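Local coordinates for protein multiheme cytochrome cf (Carboxydothermus ferrireducens DSM 11255, PDB 6QVM) that probably passes electrons through a chain of c-type hemes to insoluble extracellular iron(III), acting as a reductase inserted in the bacterial S-layer, at residues Val146-Tyr157 and Gln168-Lys176. Sequence-based numbering, arbitrary orientation.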
loop_
_atom_site.group_PDB
_atom_site.type_symbol
_atom_site.label_atom_id
_atom_site.label_comp_id
_atom_site.label_asym_id
_atom_site.label_seq_id
_atom_site.Cartn_x
_atom_site.Cartn_y
_atom_site.Cartn_z
ATOM N N VAL A 146 19.561 31.373 32.448
ATOM C CA VAL A 146 18.762 32.152 33.387
ATOM C C VAL A 146 19.391 32.133 34.775
ATOM O O VAL A 146 19.381 33.144 35.485
ATOM C CB VAL A 146 17.317 31.623 33.396
ATOM C CG1 VAL A 146 16.558 32.126 34.613
ATOM C CG2 VAL A 146 16.608 32.031 32.120
ATOM N N ALA A 147 19.964 30.998 35.177
ATOM C CA ALA A 147 20.658 30.930 36.458
ATOM C C ALA A 147 21.928 31.773 36.489
ATOM O O ALA A 147 22.511 31.948 37.565
ATOM C CB ALA A 147 20.994 29.476 36.792
ATOM N N LYS A 148 22.368 32.293 35.346
ATOM C CA LYS A 148 23.595 33.076 35.269
ATOM C C LYS A 148 23.414 34.533 35.675
ATOM O O LYS A 148 24.377 35.302 35.578
ATOM C CB LYS A 148 24.169 33.020 33.850
ATOM C CG LYS A 148 25.255 31.980 33.660
ATOM C CD LYS A 148 25.951 32.141 32.321
ATOM N N VAL A 149 22.227 34.939 36.118
ATOM C CA VAL A 149 22.009 36.311 36.557
ATOM C C VAL A 149 22.064 36.344 38.077
ATOM O O VAL A 149 21.642 35.403 38.761
ATOM C CB VAL A 149 20.686 36.911 36.021
ATOM C CG1 VAL A 149 20.702 36.961 34.501
ATOM C CG2 VAL A 149 19.488 36.132 36.537
ATOM N N THR A 150 22.595 37.438 38.611
ATOM C CA THR A 150 22.915 37.564 40.024
ATOM C C THR A 150 21.973 38.559 40.684
ATOM O O THR A 150 21.176 39.233 40.024
ATOM C CB THR A 150 24.372 37.999 40.207
ATOM O OG1 THR A 150 24.675 39.012 39.242
ATOM C CG2 THR A 150 25.307 36.812 40.004
ATOM N N ALA A 151 22.067 38.624 42.013
ATOM C CA ALA A 151 21.206 39.515 42.781
ATOM C C ALA A 151 21.407 40.971 42.387
ATOM O O ALA A 151 20.485 41.780 42.528
ATOM C CB ALA A 151 21.463 39.326 44.271
ATOM N N ASN A 152 22.600 41.330 41.912
ATOM C CA ASN A 152 22.830 42.698 41.459
ATOM C C ASN A 152 22.110 42.979 40.145
ATOM O O ASN A 152 21.668 44.109 39.911
ATOM C CB ASN A 152 24.328 42.956 41.324
ATOM C CG ASN A 152 25.121 42.399 42.495
ATOM O OD1 ASN A 152 25.313 43.073 43.506
ATOM N ND2 ASN A 152 25.580 41.159 42.365
ATOM N N ASP A 153 21.989 41.973 39.275
ATOM C CA ASP A 153 21.158 42.124 38.085
ATOM C C ASP A 153 19.695 42.314 38.468
ATOM O O ASP A 153 19.017 43.209 37.948
ATOM C CB ASP A 153 21.320 40.912 37.166
ATOM C CG ASP A 153 22.639 40.912 36.422
ATOM O OD1 ASP A 153 23.031 41.980 35.908
ATOM O OD2 ASP A 153 23.283 39.845 36.351
ATOM N N LEU A 154 19.195 41.477 39.383
ATOM C CA LEU A 154 17.809 41.590 39.829
ATOM C C LEU A 154 17.505 42.984 40.366
ATOM O O LEU A 154 16.433 43.539 40.102
ATOM C CB LEU A 154 17.519 40.546 40.908
ATOM C CG LEU A 154 17.232 39.097 40.503
ATOM C CD1 LEU A 154 17.112 38.223 41.744
ATOM C CD2 LEU A 154 15.969 38.988 39.661
ATOM N N LYS A 155 18.444 43.568 41.110
ATOM C CA LYS A 155 18.172 44.809 41.822
ATOM C C LYS A 155 18.118 46.028 40.912
ATOM O O LYS A 155 17.777 47.118 41.385
ATOM C CB LYS A 155 19.222 45.015 42.911
ATOM C CG LYS A 155 18.817 44.372 44.233
ATOM C CD LYS A 155 20.004 44.060 45.116
ATOM C CE LYS A 155 19.548 43.337 46.374
ATOM N NZ LYS A 155 20.595 42.410 46.878
ATOM N N LYS A 156 18.429 45.870 39.622
ATOM C CA LYS A 156 18.302 46.953 38.653
ATOM C C LYS A 156 16.833 47.270 38.423
ATOM O O LYS A 156 16.502 48.227 37.716
ATOM C CB LYS A 156 18.975 46.576 37.324
ATOM C CG LYS A 156 20.491 46.728 37.300
ATOM C CD LYS A 156 20.898 48.163 37.031
ATOM N N TYR A 157 15.942 46.490 39.032
ATOM C CA TYR A 157 14.513 46.557 38.756
ATOM C C TYR A 157 13.755 46.723 40.062
ATOM O O TYR A 157 13.907 45.914 40.982
ATOM C CB TYR A 157 14.053 45.312 38.002
ATOM C CG TYR A 157 14.659 45.244 36.622
ATOM C CD1 TYR A 157 14.073 45.915 35.561
ATOM C CD2 TYR A 157 15.825 44.526 36.381
ATOM C CE1 TYR A 157 14.615 45.863 34.290
ATOM C CE2 TYR A 157 16.381 44.471 35.112
ATOM C CZ TYR A 157 15.771 45.139 34.067
ATOM O OH TYR A 157 16.324 45.081 32.802
ATOM N N GLN A 168 11.553 35.005 38.717
ATOM C CA GLN A 168 12.291 36.247 38.937
ATOM C C GLN A 168 13.477 36.370 37.989
ATOM O O GLN A 168 13.600 37.350 37.247
ATOM C CB GLN A 168 12.755 36.336 40.392
ATOM C CG GLN A 168 11.680 36.817 41.351
ATOM C CD GLN A 168 12.209 37.037 42.753
ATOM O OE1 GLN A 168 13.264 36.522 43.114
ATOM N NE2 GLN A 168 11.484 37.817 43.545
ATOM N N LYS A 169 14.376 35.387 38.013
ATOM C CA LYS A 169 15.559 35.457 37.159
ATOM C C LYS A 169 15.179 35.365 35.687
ATOM O O LYS A 169 15.820 35.986 34.830
ATOM C CB LYS A 169 16.542 34.356 37.536
ATOM C CG LYS A 169 16.351 33.812 38.945
ATOM C CD LYS A 169 17.585 33.069 39.413
ATOM C CE LYS A 169 18.687 34.038 39.785
ATOM N NZ LYS A 169 19.997 33.355 39.924
ATOM N N ALA A 170 14.140 34.589 35.374
ATOM C CA ALA A 170 13.716 34.432 33.985
ATOM C C ALA A 170 13.192 35.744 33.422
ATOM O O ALA A 170 13.473 36.098 32.269
ATOM C CB ALA A 170 12.649 33.347 33.876
ATOM N N LEU A 171 12.433 36.487 34.227
ATOM C CA LEU A 171 11.865 37.744 33.753
ATOM C C LEU A 171 12.948 38.767 33.429
ATOM O O LEU A 171 12.765 39.599 32.535
ATOM C CB LEU A 171 10.892 38.295 34.793
ATOM C CG LEU A 171 10.017 39.505 34.458
ATOM C CD1 LEU A 171 9.288 39.309 33.141
ATOM C CD2 LEU A 171 9.021 39.733 35.585
ATOM N N VAL A 172 14.074 38.720 34.141
ATOM C CA VAL A 172 15.164 39.649 33.870
ATOM C C VAL A 172 15.974 39.186 32.663
ATOM O O VAL A 172 16.397 39.998 31.830
ATOM C CB VAL A 172 16.037 39.823 35.125
ATOM C CG1 VAL A 172 17.158 40.805 34.862
ATOM C CG2 VAL A 172 15.181 40.257 36.295
ATOM N N TRP A 173 16.225 37.878 32.566
ATOM C CA TRP A 173 16.866 37.322 31.375
ATOM C C TRP A 173 16.095 37.699 30.116
ATOM O O TRP A 173 16.678 38.122 29.111
ATOM C CB TRP A 173 16.979 35.796 31.494
ATOM C CG TRP A 173 17.161 35.100 30.175
ATOM C CD1 TRP A 173 18.303 35.048 29.427
ATOM C CD2 TRP A 173 16.171 34.358 29.451
ATOM N NE1 TRP A 173 18.084 34.321 28.282
ATOM C CE2 TRP A 173 16.784 33.884 28.274
ATOM C CE3 TRP A 173 14.824 34.050 29.682
ATOM C CZ2 TRP A 173 16.100 33.117 27.335
ATOM C CZ3 TRP A 173 14.149 33.285 28.749
ATOM C CH2 TRP A 173 14.787 32.829 27.590
ATOM N N ALA A 174 14.769 37.578 30.171
ATOM C CA ALA A 174 13.945 37.875 29.004
ATOM C C ALA A 174 14.014 39.348 28.616
ATOM O O ALA A 174 13.843 39.683 27.439
ATOM C CB ALA A 174 12.499 37.462 29.266
ATOM N N VAL A 175 14.256 40.235 29.579
ATOM C CA VAL A 175 14.349 41.663 29.294
ATOM C C VAL A 175 15.748 42.045 28.825
ATOM O O VAL A 175 15.906 42.890 27.941
ATOM C CB VAL A 175 13.913 42.473 30.529
ATOM C CG1 VAL A 175 14.256 43.942 30.357
ATOM C CG2 VAL A 175 12.419 42.308 30.759
ATOM N N LYS A 176 16.785 41.431 29.397
ATOM C CA LYS A 176 18.126 41.613 28.855
ATOM C C LYS A 176 18.199 41.125 27.415
ATOM O O LYS A 176 18.815 41.774 26.561
ATOM C CB LYS A 176 19.145 40.879 29.720
#
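One face of the Trp-173 indole is met by Val-146 CG2, which sits 3.3 Å above the ring plane, displaced toward the rim. The two side chains cross at roughly a right angle, and Met-137 of helix 129-139 touches both. The Tyr-157 ring takes the backbone O of Leu-154 at its edge, in plane, while two valine methyls of helix 165-176 approach it obliquely: Val-172 CG1 lies 3.8 Å from Tyr-157 CE2, and Val-175 CG1 comes to 3.4 Å from Tyr-157 OH. Val-172 splits its methyls between two partners, because chi1 of -179° sets CG1 opposite the backbone nitrogen: CG1 goes to the tyrosine and Val-172 CG2 to Leu-154 CD2 at 3.7 Å. Val-146 divides its work likewise: CG2 serves the indole, and Val-146 CG1 packs on the helix backbone, 3.5 Å from Ala-170 N.

Lys-169 supplies the polar link. Its CB lies 3.6 Å from Val-149 CG2, the two side chains sliding past each other in opposite directions, and a bend at chi3 (75°) brings the ammonium to the type I beta turn from Val-146 to Val-149. There Lys-169 NZ donates to Val-149 O over 2.9 Å, with a C=O...N angle of 164°, nearly straight off the carbonyl. Replacing Lys-169 with an alanine would probably leave Val-149 O without its ammonium donor and lose the part of the side chain beyond CB that runs along Val-149, though CB could still touch it.

The evidence thus describes a connection between helices, from the end of helix 143-146 through that turn and helix 151-154, folded against helix 165-176. Apolar contacts, with the methylenes of Lys-169 among them, make up much of the join, and one charged donor on a neutral backbone oxygen fixes the turn to the helix.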